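Local coordinates for conserved hypothetical protein (Enterococcus faecalis, PDB 1Z6M), which is of unknown function but has a thioredoxin-like fold and a CxxC pair at a helix start, consistent with a thiol-disulfide oxidoreductase of the Thioredoxin_4 family, at residues F69-K73 against E74-R78; T133-S136 against A137-E141; A140-A144 against A145-F149. All coordinates share one frame; numbering follows the deposited sequence.

Interaction 1 (F69-K73 against E74-R78); sequences FDKEK and ESLQR
The carboxamide of Gln77 reaches back to the backbone of Glu72: Gln77 NE2 gives a hydrogen to Glu72 O at 2.8 Å. The carbonyl oxygen lies close to the amide plane of Gln77, while the donor sits tilted by 34° from the plane of the carbonyl. An extended chain beyond CG carries the amide this far, and on the way Gln77 CG passes Lys73 O at 3.5 Å. Lys73 O also accepts from Gln77 N, at 3.1 Å, as the chain passes into helix 77-83.

Glu74 O accepts three hydrogen bonds: one from Gln77 N and, side-on, two from NE and NH2 of Arg78, with Arg78 NH2 to Glu74 O at 2.8 Å. The oxygen lies at the edge of the guanidinium, in its plane, which fixes how that group is turned. The remaining NH1 is taken by Leu111 O.

Lys73 runs over the start of the turn, and bends at its far end bring NZ to a water that links the two segments, accepting from Lys73 NZ at 2.8 Å and from Ser75 N at 3.0 Å. On the inner side Lys71 CB rests on Leu76 CD1, 3.9 Å away, the two side chains lying alongside each other, while Lys71 NZ goes to Gln148 O. Leu76 also touches Cys39 of a CxxC pair of the kind found at thioredoxin active sites, though its role here is unconfirmed. Glu72 O and Glu74 O receive side-chain donors, and Ser75 N gives its hydrogen to water, so the approach to the helix is satisfied partly by side chains and solvent.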
ATOM      1  N   PHE A  69       5.420   0.285   2.807  1.00  9.97           N
ATOM      2  CA  PHE A  69       6.189  -0.275   3.914  1.00 10.28           C
ATOM      3  C   PHE A  69       7.449  -0.921   3.334  1.00 10.85           C
ATOM      4  O   PHE A  69       7.385  -2.001   2.713  1.00 10.71           O
ATOM      5  CB  PHE A  69       5.275  -1.312   4.593  1.00 10.70           C
ATOM      6  CG  PHE A  69       5.743  -1.857   5.931  1.00 10.56           C
ATOM      7  CD1 PHE A  69       6.961  -1.514   6.514  1.00 11.67           C
ATOM      8  CD2 PHE A  69       4.931  -2.783   6.588  1.00 11.45           C
ATOM      9  CE1 PHE A  69       7.335  -2.082   7.748  1.00 12.29           C
ATOM     10  CE2 PHE A  69       5.301  -3.336   7.797  1.00 12.05           C
ATOM     11  CZ  PHE A  69       6.511  -2.994   8.378  1.00 12.32           C
ATOM     12  N   ASP A  70       8.596  -0.249   3.502  1.00 11.30           N
ATOM     13  CA  ASP A  70       9.882  -0.874   3.106  1.00 11.56           C
ATOM     14  C   ASP A  70      10.181  -2.019   4.063  1.00 12.68           C
ATOM     15  O   ASP A  70      10.106  -1.845   5.288  1.00 13.77           O
ATOM     16  CB  ASP A  70      11.100   0.073   3.071  1.00 14.49           C
ATOM     17  CG  ASP A  70      10.945   1.239   2.089  1.00 11.42           C
ATOM     18  OD1 ASP A  70       9.885   1.404   1.413  1.00 11.80           O
ATOM     19  OD2 ASP A  70      11.948   1.992   1.964  1.00 12.97           O
ATOM     20  N   LYS A  71      10.546  -3.175   3.512  1.00 13.69           N
ATOM     21  CA  LYS A  71      10.668  -4.392   4.303  1.00 14.69           C
ATOM     22  C   LYS A  71      12.056  -4.978   4.174  1.00 15.21           C
ATOM     23  O   LYS A  71      12.776  -4.675   3.229  1.00 15.25           O
ATOM     24  CB  LYS A  71       9.636  -5.427   3.841  1.00 14.96           C
ATOM     25  CG  LYS A  71       8.183  -5.060   4.098  1.00 17.14           C
ATOM     26  CD  LYS A  71       7.824  -5.043   5.580  1.00 19.05           C
ATOM     27  CE  LYS A  71       7.807  -6.422   6.201  1.00 20.74           C
ATOM     28  NZ  LYS A  71       7.910  -6.302   7.673  1.00 21.53           N
ATOM     29  N   GLU A  72      12.402  -5.859   5.112  1.00 15.86           N
ATOM     30  CA  GLU A  72      13.739  -6.440   5.226  1.00 17.26           C
ATOM     31  C   GLU A  72      13.963  -7.659   4.337  1.00 17.27           C
ATOM     32  O   GLU A  72      15.098  -7.922   3.902  1.00 17.74           O
ATOM     33  CB  GLU A  72      14.019  -6.821   6.685  1.00 16.76           C
ATOM     34  CG  GLU A  72      14.102  -5.623   7.619  1.00 20.35           C
ATOM     35  CD  GLU A  72      15.350  -4.788   7.390  1.00 22.13           C
ATOM     36  OE1 GLU A  72      16.450  -5.249   7.752  1.00 25.80           O
ATOM     37  OE2 GLU A  72      15.234  -3.670   6.856  1.00 25.16           O
ATOM     38  N   LYS A  73      12.904  -8.431   4.106  1.00 17.88           N
ATOM     39  CA  LYS A  73      13.016  -9.681   3.351  1.00 18.41           C
ATOM     40  C   LYS A  73      13.656  -9.404   1.996  1.00 17.80           C
ATOM     41  O   LYS A  73      13.297  -8.438   1.320  1.00 17.65           O
ATOM     42  CB  LYS A  73      11.640 -10.340   3.180  1.00 19.49           C
ATOM     43  CG  LYS A  73      11.673 -11.611   2.354  1.00 21.81           C
ATOM     44  CD  LYS A  73      10.338 -12.318   2.353  1.00 26.15           C
ATOM     45  CE  LYS A  73       9.999 -12.887   0.988  1.00 28.59           C
ATOM     46  NZ  LYS A  73      10.891 -14.010   0.575  1.00 30.26           N
ATOM     47  N   GLU A  74      14.611 -10.245   1.604  1.00 17.39           N
ATOM     48  CA  GLU A  74      15.425  -9.957   0.426  1.00 17.22           C
ATOM     49  C   GLU A  74      14.592  -9.618  -0.815  1.00 15.97           C
ATOM     50  O   GLU A  74      14.849  -8.614  -1.481  1.00 15.64           O
ATOM     51  CB  GLU A  74      16.376 -11.117   0.141  1.00 17.80           C
ATOM     52  CG  GLU A  74      17.500 -10.785  -0.818  1.00 21.70           C
ATOM     53  CD  GLU A  74      18.579 -11.834  -0.756  1.00 25.81           C
ATOM     54  OE1 GLU A  74      19.563 -11.635  -0.008  1.00 29.40           O
ATOM     55  OE2 GLU A  74      18.417 -12.875  -1.419  1.00 28.50           O
ATOM     56  N   SER A  75      13.597 -10.443  -1.117  1.00 15.45           N
ATOM     57  CA  SER A  75      12.767 -10.204  -2.295  0.50 14.90           C
ATOM     58  C   SER A  75      12.075  -8.843  -2.205  1.00 14.45           C
ATOM     59  O   SER A  75      12.074  -8.079  -3.175  1.00 13.99           O
ATOM     60  CB  SER A  75      11.739 -11.320  -2.479  0.50 15.49           C
ATOM     61  OG  SER A  75      10.828 -11.339  -1.405  0.50 15.48           O
ATOM     62  N   LEU A  76      11.522  -8.531  -1.035  1.00 13.75           N
ATOM     63  CA  LEU A  76      10.761  -7.304  -0.879  1.00 12.65           C
ATOM     64  C   LEU A  76      11.610  -6.042  -0.916  1.00 12.08           C
ATOM     65  O   LEU A  76      11.086  -4.950  -1.152  1.00 11.80           O
ATOM     66  CB  LEU A  76       9.891  -7.343   0.379  1.00 12.49           C
ATOM     67  CG  LEU A  76       8.810  -8.434   0.420  1.00 13.15           C
ATOM     68  CD1 LEU A  76       7.946  -8.247   1.663  1.00 14.94           C
ATOM     69  CD2 LEU A  76       7.955  -8.431  -0.833  1.00 14.77           C
ATOM     70  N   GLN A  77      12.921  -6.186  -0.741  1.00 12.35           N
ATOM     71  CA  GLN A  77      13.800  -5.038  -0.914  1.00 12.38           C
ATOM     72  C   GLN A  77      13.711  -4.429  -2.319  1.00 12.08           C
ATOM     73  O   GLN A  77      13.936  -3.229  -2.491  1.00 12.28           O
ATOM     74  CB  GLN A  77      15.241  -5.395  -0.564  1.00 13.14           C
ATOM     75  CG  GLN A  77      15.446  -5.671   0.924  1.00 14.37           C
ATOM     76  CD  GLN A  77      16.886  -5.988   1.272  1.00 16.76           C
ATOM     77  OE1 GLN A  77      17.797  -5.664   0.520  1.00 18.21           O
ATOM     78  NE2 GLN A  77      17.096  -6.619   2.424  1.00 19.16           N
ATOM     79  N   ARG A  78      13.396  -5.240  -3.330  1.00 11.80           N
ATOM     80  CA  ARG A  78      13.151  -4.703  -4.661  1.00 11.80           C
ATOM     81  C   ARG A  78      11.974  -3.718  -4.637  1.00 11.11           C
ATOM     82  O   ARG A  78      12.017  -2.660  -5.288  1.00 11.69           O
ATOM     83  CB  ARG A  78      12.891  -5.827  -5.672  1.00 11.62           C
ATOM     84  CG  ARG A  78      14.160  -6.539  -6.222  1.00 12.02           C
ATOM     85  CD  ARG A  78      14.428  -7.907  -5.593  1.00 13.45           C
ATOM     86  NE  ARG A  78      15.163  -7.868  -4.328  1.00 14.53           N
ATOM     87  CZ  ARG A  78      16.484  -7.761  -4.219  1.00 14.92           C
ATOM     88  NH1 ARG A  78      17.245  -7.627  -5.305  1.00 15.86           N
ATOM     89  NH2 ARG A  78      17.040  -7.764  -3.013  1.00 15.11           N
TER
HETATM   90  O   HOH W   1      13.434 -13.223  -0.127  1.00 31.96           O

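Interaction 2 (T133-S136 against A137-E141); sequences TLVS and AVIAE
Ala137 N to Thr133 O and Ala140 N to Ser136 O, both 2.8 Å, are the shortest bonds joining 133-136 to 137-141. Between them in sequence come Val138 N to Leu134 O at 2.9 Å and Ile139 N to Val135 O at 3.2 Å; the latter, though longest of the four, is the straightest at its hydrogen (167°).

This i to i+4 pattern makes one continuous alpha-helix, part of helix 132-145 in the thioredoxin-like fold. Leu134 N, near its start, is bonded to Asp131 OD1, while further along Glu141 extends to a salt bridge with Lys67 and a bond to Asn15 N.

Side chains four residues apart then pair along the helix surface. Leu134 and Val138 point the same way, CD2 of the leucine meeting CG2 of the valine at 4.2 Å. Val135 and Ile139 make the second pair through Val135 CG1 and Ile139 CD1, also 4.2 Å apart. Ile139 CG1 stands beside its own backbone N (chi1 -68°), which brings that branch to 3.5 Å from Val135 O and leads CD1 back along the helix. Beyond the helix, Leu134 touches Tyr88, and Val135 packs on Asp70 and His84.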
ATOM      1  N   THR A 133      11.970  10.591   5.697  1.00 14.19           N
ATOM      2  CA  THR A 133      11.136  10.792   6.876  0.50 13.84           C
ATOM      3  C   THR A 133       9.837   9.982   6.728  1.00 13.74           C
ATOM      4  O   THR A 133       9.398   9.334   7.655  1.00 13.28           O
ATOM      5  CB  THR A 133      10.871  12.288   7.143  0.50 14.24           C
ATOM      6  OG1 THR A 133      12.124  12.984   7.142  0.50 14.72           O
ATOM      7  CG2 THR A 133      10.201  12.490   8.498  0.50 13.63           C
ATOM      8  N   LEU A 134       9.245  10.033   5.548  1.00 13.72           N
ATOM      9  CA  LEU A 134       8.040   9.256   5.301  1.00 14.02           C
ATOM     10  C   LEU A 134       8.316   7.755   5.398  1.00 13.15           C
ATOM     11  O   LEU A 134       7.550   7.022   6.037  1.00 12.95           O
ATOM     12  CB  LEU A 134       7.435   9.613   3.947  1.00 14.20           C
ATOM     13  CG  LEU A 134       6.073   9.005   3.614  1.00 16.65           C
ATOM     14  CD1 LEU A 134       5.277   9.939   2.710  1.00 17.96           C
ATOM     15  CD2 LEU A 134       6.232   7.624   2.967  1.00 18.08           C
ATOM     16  N   VAL A 135       9.400   7.292   4.773  1.00 12.90           N
ATOM     17  CA  VAL A 135       9.775   5.878   4.827  1.00 13.19           C
ATOM     18  C   VAL A 135       9.904   5.420   6.277  1.00 12.55           C
ATOM     19  O   VAL A 135       9.355   4.372   6.655  1.00 12.42           O
ATOM     20  CB  VAL A 135      11.091   5.597   4.049  1.00 13.14           C
ATOM     21  CG1 VAL A 135      11.651   4.213   4.361  1.00 14.39           C
ATOM     22  CG2 VAL A 135      10.859   5.756   2.546  1.00 14.00           C
ATOM     23  N   SER A 136      10.634   6.195   7.088  1.00 12.00           N
ATOM     24  CA  SER A 136      10.839   5.859   8.489  0.50 12.83           C
ATOM     25  C   SER A 136       9.517   5.935   9.263  1.00 12.00           C
ATOM     26  O   SER A 136       9.259   5.122  10.151  1.00 11.64           O
ATOM     27  CB  SER A 136      11.893   6.793   9.092  0.50 13.13           C
ATOM     28  OG  SER A 136      11.784   6.897  10.496  0.50 17.46           O
ATOM     29  N   ALA A 137       8.679   6.912   8.910  1.00 11.37           N
ATOM     30  CA  ALA A 137       7.406   7.092   9.608  1.00 11.92           C
ATOM     31  C   ALA A 137       6.508   5.874   9.404  1.00 11.36           C
ATOM     32  O   ALA A 137       5.871   5.406  10.344  1.00 11.55           O
ATOM     33  CB  ALA A 137       6.696   8.358   9.162  1.00 12.00           C
ATOM     34  N   VAL A 138       6.477   5.333   8.185  1.00 11.44           N
ATOM     35  CA  VAL A 138       5.681   4.127   7.942  1.00 11.06           C
ATOM     36  C   VAL A 138       6.224   2.935   8.727  1.00 11.44           C
ATOM     37  O   VAL A 138       5.464   2.179   9.330  1.00 11.44           O
ATOM     38  CB  VAL A 138       5.583   3.811   6.444  1.00 11.16           C
ATOM     39  CG1 VAL A 138       4.946   2.459   6.218  1.00 12.20           C
ATOM     40  CG2 VAL A 138       4.776   4.893   5.743  1.00 12.14           C
ATOM     41  N   ILE A 139       7.542   2.755   8.721  1.00 11.64           N
ATOM     42  CA  ILE A 139       8.131   1.664   9.495  1.00 12.01           C
ATOM     43  C   ILE A 139       7.814   1.815  10.997  1.00 11.63           C
ATOM     44  O   ILE A 139       7.436   0.845  11.665  1.00 11.41           O
ATOM     45  CB  ILE A 139       9.646   1.587   9.268  1.00 11.71           C
ATOM     46  CG1 ILE A 139       9.936   1.152   7.829  1.00 12.53           C
ATOM     47  CG2 ILE A 139      10.314   0.654  10.286  1.00 12.56           C
ATOM     48  CD1 ILE A 139      11.357   1.391   7.395  1.00 12.89           C
ATOM     49  N   ALA A 140       7.950   3.037  11.514  1.00 11.82           N
ATOM     50  CA  ALA A 140       7.678   3.319  12.926  1.00 11.50           C
ATOM     51  C   ALA A 140       6.212   3.093  13.278  1.00 11.64           C
ATOM     52  O   ALA A 140       5.902   2.566  14.337  1.00 12.26           O
ATOM     53  CB  ALA A 140       8.092   4.747  13.261  1.00 11.86           C
ATOM     54  N   GLU A 141       5.310   3.477  12.376  1.00 11.67           N
ATOM     55  CA  GLU A 141       3.873   3.296  12.582  1.00 11.48           C
ATOM     56  C   GLU A 141       3.512   1.811  12.581  1.00 11.23           C
ATOM     57  O   GLU A 141       2.791   1.341  13.459  1.00 11.07           O
ATOM     58  CB  GLU A 141       3.097   4.053  11.506  1.00 12.11           C
ATOM     59  CG  GLU A 141       1.602   4.003  11.667  1.00 11.95           C
ATOM     60  CD  GLU A 141       0.843   4.672  10.534  1.00 11.16           C
ATOM     61  OE1 GLU A 141       1.451   5.441   9.746  1.00 12.53           O
ATOM     62  OE2 GLU A 141      -0.384   4.458  10.451  1.00 12.14           O
TER

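Interaction 3 (A140-A144 against A145-F149)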
ATOM      1  N   ALA A 140       7.950   3.037  11.514  1.00 11.82           N
ATOM      2  CA  ALA A 140       7.678   3.319  12.926  1.00 11.50           C
ATOM      3  C   ALA A 140       6.212   3.093  13.278  1.00 11.64           C
ATOM      4  O   ALA A 140       5.902   2.566  14.337  1.00 12.26           O
ATOM      5  CB  ALA A 140       8.092   4.747  13.261  1.00 11.86           C
ATOM      6  N   GLU A 141       5.310   3.477  12.376  1.00 11.67           N
ATOM      7  CA  GLU A 141       3.873   3.296  12.582  1.00 11.48           C
ATOM      8  C   GLU A 141       3.512   1.811  12.581  1.00 11.23           C
ATOM      9  O   GLU A 141       2.791   1.341  13.459  1.00 11.07           O
ATOM     10  CB  GLU A 141       3.097   4.053  11.506  1.00 12.11           C
ATOM     11  CG  GLU A 141       1.602   4.003  11.667  1.00 11.95           C
ATOM     12  CD  GLU A 141       0.843   4.672  10.534  1.00 11.16           C
ATOM     13  OE1 GLU A 141       1.451   5.441   9.746  1.00 12.53           O
ATOM     14  OE2 GLU A 141      -0.384   4.458  10.451  1.00 12.14           O
ATOM     15  N   ALA A 142       4.025   1.069  11.603  1.00 11.32           N
ATOM     16  CA  ALA A 142       3.807  -0.378  11.569  1.00 11.47           C
ATOM     17  C   ALA A 142       4.306  -0.998  12.871  1.00 11.39           C
ATOM     18  O   ALA A 142       3.651  -1.867  13.462  1.00 11.66           O
ATOM     19  CB  ALA A 142       4.502  -0.998  10.366  1.00 11.92           C
ATOM     20  N   ASN A 143       5.461  -0.538  13.344  1.00 11.06           N
ATOM     21  CA  ASN A 143       5.997  -1.075  14.578  0.50  9.80           C
ATOM     22  C   ASN A 143       5.099  -0.782  15.777  1.00 11.46           C
ATOM     23  O   ASN A 143       4.835  -1.659  16.600  1.00 11.90           O
ATOM     24  CB  ASN A 143       7.405  -0.545  14.837  0.50  9.23           C
ATOM     25  CG  ASN A 143       7.990  -1.115  16.095  0.50  9.05           C
ATOM     26  OD1 ASN A 143       8.269  -2.307  16.167  0.50 11.34           O
ATOM     27  ND2 ASN A 143       8.157  -0.275  17.106  0.50  9.48           N
ATOM     28  N   ALA A 144       4.621   0.452  15.869  1.00 11.44           N
ATOM     29  CA  ALA A 144       3.719   0.858  16.954  1.00 11.88           C
ATOM     30  C   ALA A 144       2.460   0.012  16.986  1.00 12.25           C
ATOM     31  O   ALA A 144       1.950  -0.322  18.052  1.00 12.67           O
ATOM     32  CB  ALA A 144       3.357   2.346  16.833  1.00 12.54           C
ATOM     33  N   ALA A 145       1.962  -0.335  15.802  1.00 11.87           N
ATOM     34  CA  ALA A 145       0.719  -1.081  15.666  1.00 11.68           C
ATOM     35  C   ALA A 145       0.947  -2.594  15.637  1.00 11.39           C
ATOM     36  O   ALA A 145      -0.009  -3.363  15.552  1.00 11.86           O
ATOM     37  CB  ALA A 145      -0.015  -0.621  14.404  1.00 12.24           C
ATOM     38  N   HIS A 146       2.212  -3.016  15.716  1.00 11.46           N
ATOM     39  CA  HIS A 146       2.566  -4.452  15.713  1.00 11.94           C
ATOM     40  C   HIS A 146       2.187  -5.119  14.401  1.00 11.89           C
ATOM     41  O   HIS A 146       1.758  -6.265  14.381  1.00 12.93           O
ATOM     42  CB  HIS A 146       1.965  -5.202  16.918  1.00 12.29           C
ATOM     43  CG  HIS A 146       1.970  -4.391  18.174  1.00 14.63           C
ATOM     44  ND1 HIS A 146       3.130  -3.916  18.742  1.00 16.11           N
ATOM     45  CD2 HIS A 146       0.956  -3.930  18.946  1.00 14.52           C
ATOM     46  CE1 HIS A 146       2.836  -3.205  19.817  1.00 16.03           C
ATOM     47  NE2 HIS A 146       1.523  -3.196  19.961  1.00 16.32           N
ATOM     48  N   ILE A 147       2.338  -4.360  13.316  1.00 11.40           N
ATOM     49  CA  ILE A 147       2.066  -4.829  11.960  1.00 11.52           C
ATOM     50  C   ILE A 147       3.390  -5.241  11.330  1.00 11.85           C
ATOM     51  O   ILE A 147       4.241  -4.393  11.035  1.00 11.73           O
ATOM     52  CB  ILE A 147       1.411  -3.703  11.131  1.00 11.08           C
ATOM     53  CG1 ILE A 147       0.020  -3.389  11.686  1.00 11.52           C
ATOM     54  CG2 ILE A 147       1.327  -4.075   9.644  1.00 12.02           C
ATOM     55  CD1 ILE A 147      -0.618  -2.140  11.079  1.00 12.86           C
ATOM     56  N   GLN A 148       3.577  -6.541  11.144  1.00 12.13           N
ATOM     57  CA  GLN A 148       4.810  -7.051  10.553  1.00 13.53           C
ATOM     58  C   GLN A 148       4.654  -7.463   9.106  1.00 12.83           C
ATOM     59  O   GLN A 148       5.634  -7.557   8.384  1.00 15.36           O
ATOM     60  CB  GLN A 148       5.275  -8.295  11.304  1.00 15.01           C
ATOM     61  CG  GLN A 148       5.697  -8.085  12.735  1.00 19.66           C
ATOM     62  CD  GLN A 148       5.876  -9.414  13.440  1.00 24.82           C
ATOM     63  OE1 GLN A 148       5.153  -9.733  14.383  1.00 29.33           O
ATOM     64  NE2 GLN A 148       6.809 -10.218  12.951  1.00 27.31           N
ATOM     65  N   PHE A 149       3.431  -7.760   8.692  1.00 11.97           N
ATOM     66  CA  PHE A 149       3.207  -8.381   7.395  1.00 12.18           C
ATOM     67  C   PHE A 149       2.435  -7.485   6.452  1.00 11.79           C
ATOM     68  O   PHE A 149       1.721  -6.562   6.879  1.00 12.60           O
ATOM     69  CB  PHE A 149       2.477  -9.715   7.574  1.00 12.07           C
ATOM     70  CG  PHE A 149       3.118 -10.611   8.578  1.00 13.03           C
ATOM     71  CD1 PHE A 149       2.595 -10.714   9.859  1.00 14.35           C
ATOM     72  CD2 PHE A 149       4.276 -11.302   8.265  1.00 14.49           C
ATOM     73  CE1 PHE A 149       3.203 -11.516  10.806  1.00 15.24           C
ATOM     74  CE2 PHE A 149       4.889 -12.122   9.216  1.00 15.95           C
ATOM     75  CZ  PHE A 149       4.349 -12.217  10.481  1.00 14.58           C
TER
HETATM   76  O   HOH W   2       5.610  -4.247  17.417  1.00 24.53           O
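Ala142 O takes the hydrogen of Ile147 N at 2.8 Å, a nearly straight bond (165°), and more weakly that of Ala145 N at 3.3 Å. The long reach from Ile147 back to Ala142 belongs to a Schellman motif that ends helix 132-145. His146 makes the turn, leaving helical geometry with a positive phi of 64°, and its own N bonds to Asn143 O at 3.1 Å from well above the carbonyl plane. Ala145 N keeps its ordinary helical partner, Glu141 O.

Asn143 O has a further partner: a water donates to it at 2.8 Å and also lies in the plane of the His146 ring, at its edge, hydrogen-bonded to ND1. Asn143 O is thus met both by the reversing backbone and by a water.

Where the chain doubles back, Ala142 CB sits against Ile147 CB at 4.2 Å. This apolar pair closes the motif on its inner side and faces the sheet, since Ala142 and Ile147 both touch Phe34 of strand 29-35, and Ile147 continues onto Thr152 and Ile154 of strand 152-155. The contact thus joins the end of the helix to the loop that leads into this strand of the thioredoxin-like sheet. Ala145 is packed against Val14, and its backbone bonds to Asp10.

Though its CB leaves the helix, His146 swings its ring back beside the backbone N (chi1 -38°), laying one face over Ala144 O, which stands 3.4 Å above the ring plane, offset toward the rim.

Overall arrangement
From the N terminus, the chain leaves strand 62-68 into interaction 1, which closes the short turn into helix 77-83. Interactions 2 and 3 come much later, on helix 132-145: interaction 2 covers its N-terminal and middle part, interaction 3 its C-terminal end. These two overlap at Ala140 and Glu141; none of the three nests within another or crosses it. The loop at 69-73 ties the early and late parts together, chiefly through Phe69, which packs on Val138, Ile139 and Ala142, with its neighbours Asp70 and Lys71 adding to the tie. Helix 132-145 is thereby held to the exit of strand 62-68, and its end leads on to strand 152-155.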